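Long-range contact in okadaic acid binding protein 2-alpha (Halichondria okadai, PDB 4WRI), which binds the polyether toxin okadaic acid in a pocket and is implicated in the accumulation of this cytotoxin by its sponge host: residues Arg15-Val20 with Leu170-Asp175. Numbering follows the deposited sequence.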
ATOM      1  N   ARG A  15     -12.055  -5.450  -4.837  1.00 12.66           N
ATOM      2  CA  ARG A  15     -11.145  -6.554  -4.661  1.00 11.51           C
ATOM      3  C   ARG A  15      -9.733  -6.047  -4.422  1.00  9.86           C
ATOM      4  O   ARG A  15      -9.019  -6.586  -3.577  1.00 11.00           O
ATOM      5  CB  ARG A  15     -11.156  -7.437  -5.905  1.00 13.58           C
ATOM      6  CG  ARG A  15     -10.364  -8.715  -5.755  1.00 14.95           C
ATOM      7  CD  ARG A  15     -10.452  -9.546  -7.021  1.00 19.05           C
ATOM      8  NE  ARG A  15      -9.670 -10.760  -6.904  1.00 18.32           N
ATOM      9  CZ  ARG A  15      -9.262 -11.488  -7.942  1.00 18.31           C
ATOM     10  NH1 ARG A  15      -9.584 -11.115  -9.170  1.00 23.96           N
ATOM     11  NH2 ARG A  15      -8.534 -12.575  -7.752  1.00 22.03           N
ATOM     12  N   LYS A  16      -9.325  -5.032  -5.171  1.00 11.57           N
ATOM     13  CA  LYS A  16      -8.018  -4.441  -4.908  1.00 11.90           C
ATOM     14  C   LYS A  16      -7.957  -3.885  -3.467  1.00 11.22           C
ATOM     15  O   LYS A  16      -6.933  -4.078  -2.770  1.00 10.47           O
ATOM     16  CB  LYS A  16      -7.677  -3.365  -5.942  1.00 11.39           C
ATOM     17  CG  LYS A  16      -7.373  -3.913  -7.332  1.00 11.49           C
ATOM     18  CD  LYS A  16      -6.896  -2.819  -8.285  1.00 11.35           C
ATOM     19  CE  LYS A  16      -7.952  -1.748  -8.572  1.00 11.64           C
ATOM     20  NZ  LYS A  16      -7.414  -0.702  -9.509  1.00 11.38           N
ATOM     21  N   MET A  17      -9.015  -3.232  -2.991  1.00 11.98           N
ATOM     22  CA  MET A  17      -8.967  -2.680  -1.639  1.00 10.76           C
ATOM     23  C   MET A  17      -8.984  -3.769  -0.572  1.00 10.15           C
ATOM     24  O   MET A  17      -8.333  -3.626   0.474  1.00 10.92           O
ATOM     25  CB  MET A  17     -10.059  -1.640  -1.411  1.00 10.40           C
ATOM     26  CG  MET A  17      -9.895  -0.418  -2.277  1.00 11.41           C
ATOM     27  SD  MET A  17      -8.294   0.449  -2.138  1.00 11.92           S
ATOM     28  CE  MET A  17      -7.388  -0.127  -3.584  1.00 11.75           C
ATOM     29  N   ARG A  18      -9.688  -4.870  -0.812  1.00 10.07           N
ATOM     30  CA  ARG A  18      -9.597  -6.016   0.089  1.00 12.38           C
ATOM     31  C   ARG A  18      -8.167  -6.542   0.115  1.00 11.01           C
ATOM     32  O   ARG A  18      -7.703  -7.061   1.134  1.00 11.83           O
ATOM     33  CB  ARG A  18     -10.561  -7.136  -0.321  1.00 12.56           C
ATOM     34  CG  ARG A  18     -12.032  -6.758  -0.144  1.00 12.21           C
ATOM     35  CD  ARG A  18     -12.917  -8.005  -0.255  1.00 13.57           C
ATOM     36  NE  ARG A  18     -12.984  -8.542  -1.615  1.00 17.06           N
ATOM     37  CZ  ARG A  18     -13.773  -8.069  -2.587  1.00 14.95           C
ATOM     38  NH1 ARG A  18     -14.556  -7.012  -2.390  1.00 17.36           N
ATOM     39  NH2 ARG A  18     -13.750  -8.675  -3.771  1.00 18.79           N
ATOM     40  N   THR A  19      -7.456  -6.408  -1.001  1.00 10.40           N
ATOM     41  CA  THR A  19      -6.068  -6.872  -1.079  1.00 11.51           C
ATOM     42  C   THR A  19      -5.155  -5.979  -0.222  1.00 10.38           C
ATOM     43  O   THR A  19      -4.197  -6.448   0.365  1.00 10.07           O
ATOM     44  CB  THR A  19      -5.611  -6.930  -2.551  1.00 11.20           C
ATOM     45  OG1 THR A  19      -6.463  -7.855  -3.260  1.00 11.96           O
ATOM     46  CG2 THR A  19      -4.161  -7.383  -2.687  1.00 12.31           C
ATOM     47  N   VAL A  20      -5.464  -4.692  -0.154  1.00  9.44           N
ATOM     48  CA  VAL A  20      -4.762  -3.795   0.757  1.00 11.23           C
ATOM     49  C   VAL A  20      -5.020  -4.176   2.212  1.00  9.86           C
ATOM     50  O   VAL A  20      -4.103  -4.199   3.030  1.00 10.81           O
ATOM     51  CB  VAL A  20      -5.233  -2.351   0.553  1.00  9.53           C
ATOM     52  CG1 VAL A  20      -4.591  -1.420   1.579  1.00 11.12           C
ATOM     53  CG2 VAL A  20      -4.927  -1.871  -0.869  1.00 11.94           C
ATOM     54  N   LEU A 170      -0.511   4.367  -8.152  1.00 12.01           N
ATOM     55  CA  LEU A 170      -1.657   5.245  -8.341  1.00 12.71           C
ATOM     56  C   LEU A 170      -2.698   4.527  -9.205  1.00 12.08           C
ATOM     57  O   LEU A 170      -3.901   4.605  -8.920  1.00 13.38           O
ATOM     58  CB  LEU A 170      -1.227   6.580  -8.954  1.00 15.27           C
ATOM     59  CG  LEU A 170      -2.376   7.580  -9.048  1.00 16.04           C
ATOM     60  CD1 LEU A 170      -2.883   7.922  -7.661  1.00 17.39           C
ATOM     61  CD2 LEU A 170      -1.872   8.819  -9.779  1.00 22.49           C
ATOM     62  N   PHE A 171      -2.256   3.813 -10.242  1.00 13.90           N
ATOM     63  CA  PHE A 171      -3.162   2.970 -11.023  1.00 13.24           C
ATOM     64  C   PHE A 171      -3.882   1.978 -10.120  1.00 12.39           C
ATOM     65  O   PHE A 171      -5.110   1.810 -10.177  1.00 12.36           O
ATOM     66  CB  PHE A 171      -2.395   2.223 -12.119  1.00 13.30           C
ATOM     67  CG  PHE A 171      -3.216   1.192 -12.856  1.00 11.82           C
ATOM     68  CD1 PHE A 171      -3.414  -0.079 -12.337  1.00 11.71           C
ATOM     69  CD2 PHE A 171      -3.799   1.506 -14.083  1.00 15.99           C
ATOM     70  CE1 PHE A 171      -4.167  -1.030 -13.015  1.00 15.89           C
ATOM     71  CE2 PHE A 171      -4.550   0.548 -14.769  1.00 14.63           C
ATOM     72  CZ  PHE A 171      -4.740  -0.706 -14.230  1.00 15.33           C
ATOM     73  N   PHE A 172      -3.123   1.286  -9.287  1.00 11.25           N
ATOM     74  CA  PHE A 172      -3.702   0.286  -8.401  1.00 11.40           C
ATOM     75  C   PHE A 172      -4.800   0.892  -7.518  1.00 12.30           C
ATOM     76  O   PHE A 172      -5.876   0.304  -7.362  1.00 10.95           O
ATOM     77  CB  PHE A 172      -2.607  -0.364  -7.546  1.00 11.23           C
ATOM     78  CG  PHE A 172      -3.154  -1.309  -6.536  1.00 10.56           C
ATOM     79  CD1 PHE A 172      -3.368  -2.630  -6.853  1.00 11.25           C
ATOM     80  CD2 PHE A 172      -3.501  -0.858  -5.263  1.00  9.68           C
ATOM     81  CE1 PHE A 172      -3.920  -3.504  -5.920  1.00 10.49           C
ATOM     82  CE2 PHE A 172      -4.051  -1.718  -4.353  1.00 10.18           C
ATOM     83  CZ  PHE A 172      -4.265  -3.044  -4.668  1.00 10.22           C
ATOM     84  N   PHE A 173      -4.532   2.053  -6.928  1.00 11.15           N
ATOM     85  CA  PHE A 173      -5.478   2.638  -5.977  1.00 10.83           C
ATOM     86  C   PHE A 173      -6.674   3.314  -6.625  1.00 13.51           C
ATOM     87  O   PHE A 173      -7.662   3.557  -5.953  1.00 12.95           O
ATOM     88  CB  PHE A 173      -4.787   3.604  -4.998  1.00 11.61           C
ATOM     89  CG  PHE A 173      -4.253   2.922  -3.765  1.00 11.43           C
ATOM     90  CD1 PHE A 173      -5.097   2.635  -2.696  1.00 12.35           C
ATOM     91  CD2 PHE A 173      -2.918   2.565  -3.683  1.00 11.98           C
ATOM     92  CE1 PHE A 173      -4.609   1.996  -1.554  1.00 14.89           C
ATOM     93  CE2 PHE A 173      -2.427   1.909  -2.547  1.00 13.40           C
ATOM     94  CZ  PHE A 173      -3.280   1.624  -1.494  1.00 12.88           C
ATOM     95  N   THR A 174      -6.623   3.583  -7.927  1.00 12.30           N
ATOM     96  CA  THR A 174      -7.685   4.372  -8.559  1.00 12.91           C
ATOM     97  C   THR A 174      -8.365   3.742  -9.771  1.00 13.40           C
ATOM     98  O   THR A 174      -9.542   4.021 -10.003  1.00 13.20           O
ATOM     99  CB  THR A 174      -7.204   5.767  -8.967  1.00 12.87           C
ATOM    100  OG1 THR A 174      -6.198   5.652  -9.980  1.00 15.54           O
ATOM    101  CG2 THR A 174      -6.648   6.542  -7.758  1.00 16.26           C
ATOM    102  N   ASP A 175      -7.668   2.927 -10.555  1.00 14.00           N
ATOM    103  CA  ASP A 175      -8.282   2.387 -11.767  1.00 13.82           C
ATOM    104  C   ASP A 175      -9.494   1.501 -11.461  1.00 13.59           C
ATOM    105  O   ASP A 175      -9.501   0.756 -10.489  1.00 13.32           O
ATOM    106  CB  ASP A 175      -7.242   1.629 -12.611  1.00 14.48           C
ATOM    107  CG  ASP A 175      -7.839   1.093 -13.892  1.00 13.15           C
ATOM    108  OD1 ASP A 175      -7.924   1.898 -14.850  1.00 19.88           O
ATOM    109  OD2 ASP A 175      -8.253  -0.073 -13.921  1.00 13.52           O
TER
HETATM  110  O   HOH W   1      -7.469  -1.805 -11.955  1.00 13.82           O
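Lys16 sets out with CG anti to its carbonyl carbon (chi1 -71°) and bends at chi3, while Phe172 has CG anti to its backbone N (chi1 175°); the lysine chain and the ring pass in opposite senses. Lys16 CB lies 3.7 Å from Phe172 CZ, and its CD makes an off-centre CH-pi contact with the same ring, 4.2 Å from the centroid. Beyond the ring, the ammonium group grips the C-terminal end of helix 169-174: NZ donates to Phe172 O (2.8 Å), approaching from above the carbonyl plane, and to Asp175 O (2.7 Å), just where the chain leaves helical geometry. Such carbonyls would be expected to favour a positive charge. A water accepts a third bond from Lys16 NZ and lies within hydrogen-bonding reach of Asp175 OD2, which also accepts from Asn178 N; this carboxylate oxygen is 4.5 Å from NZ, too far for a salt bridge.

Apolar groups pack around the CE2 edge of Phe172 and the neighbouring Phe173 ring. Val20 CG2 meets Phe172 CE2 at the ring edge (3.6 Å), and Met17 CE reaches Phe173 CD1 (3.7 Å). Met17 SD completes an oblique Met-aromatic contact with Phe173, whose ring also touches okadaic acid, joining this packing to the toxin pocket.

The axes of segments 15-20 and 170-174 approach to 10.0 Å, with 114° between their N-to-C directions. Helix 11-27 additionally packs on helix 86-96, Met17 against Val90 and Ala93 and Val20 against Tyr89, while Trp13 NE1 bonds to Phe173 O and helix 169-174 rests on helix 102-105 through Leu170 and Thr174.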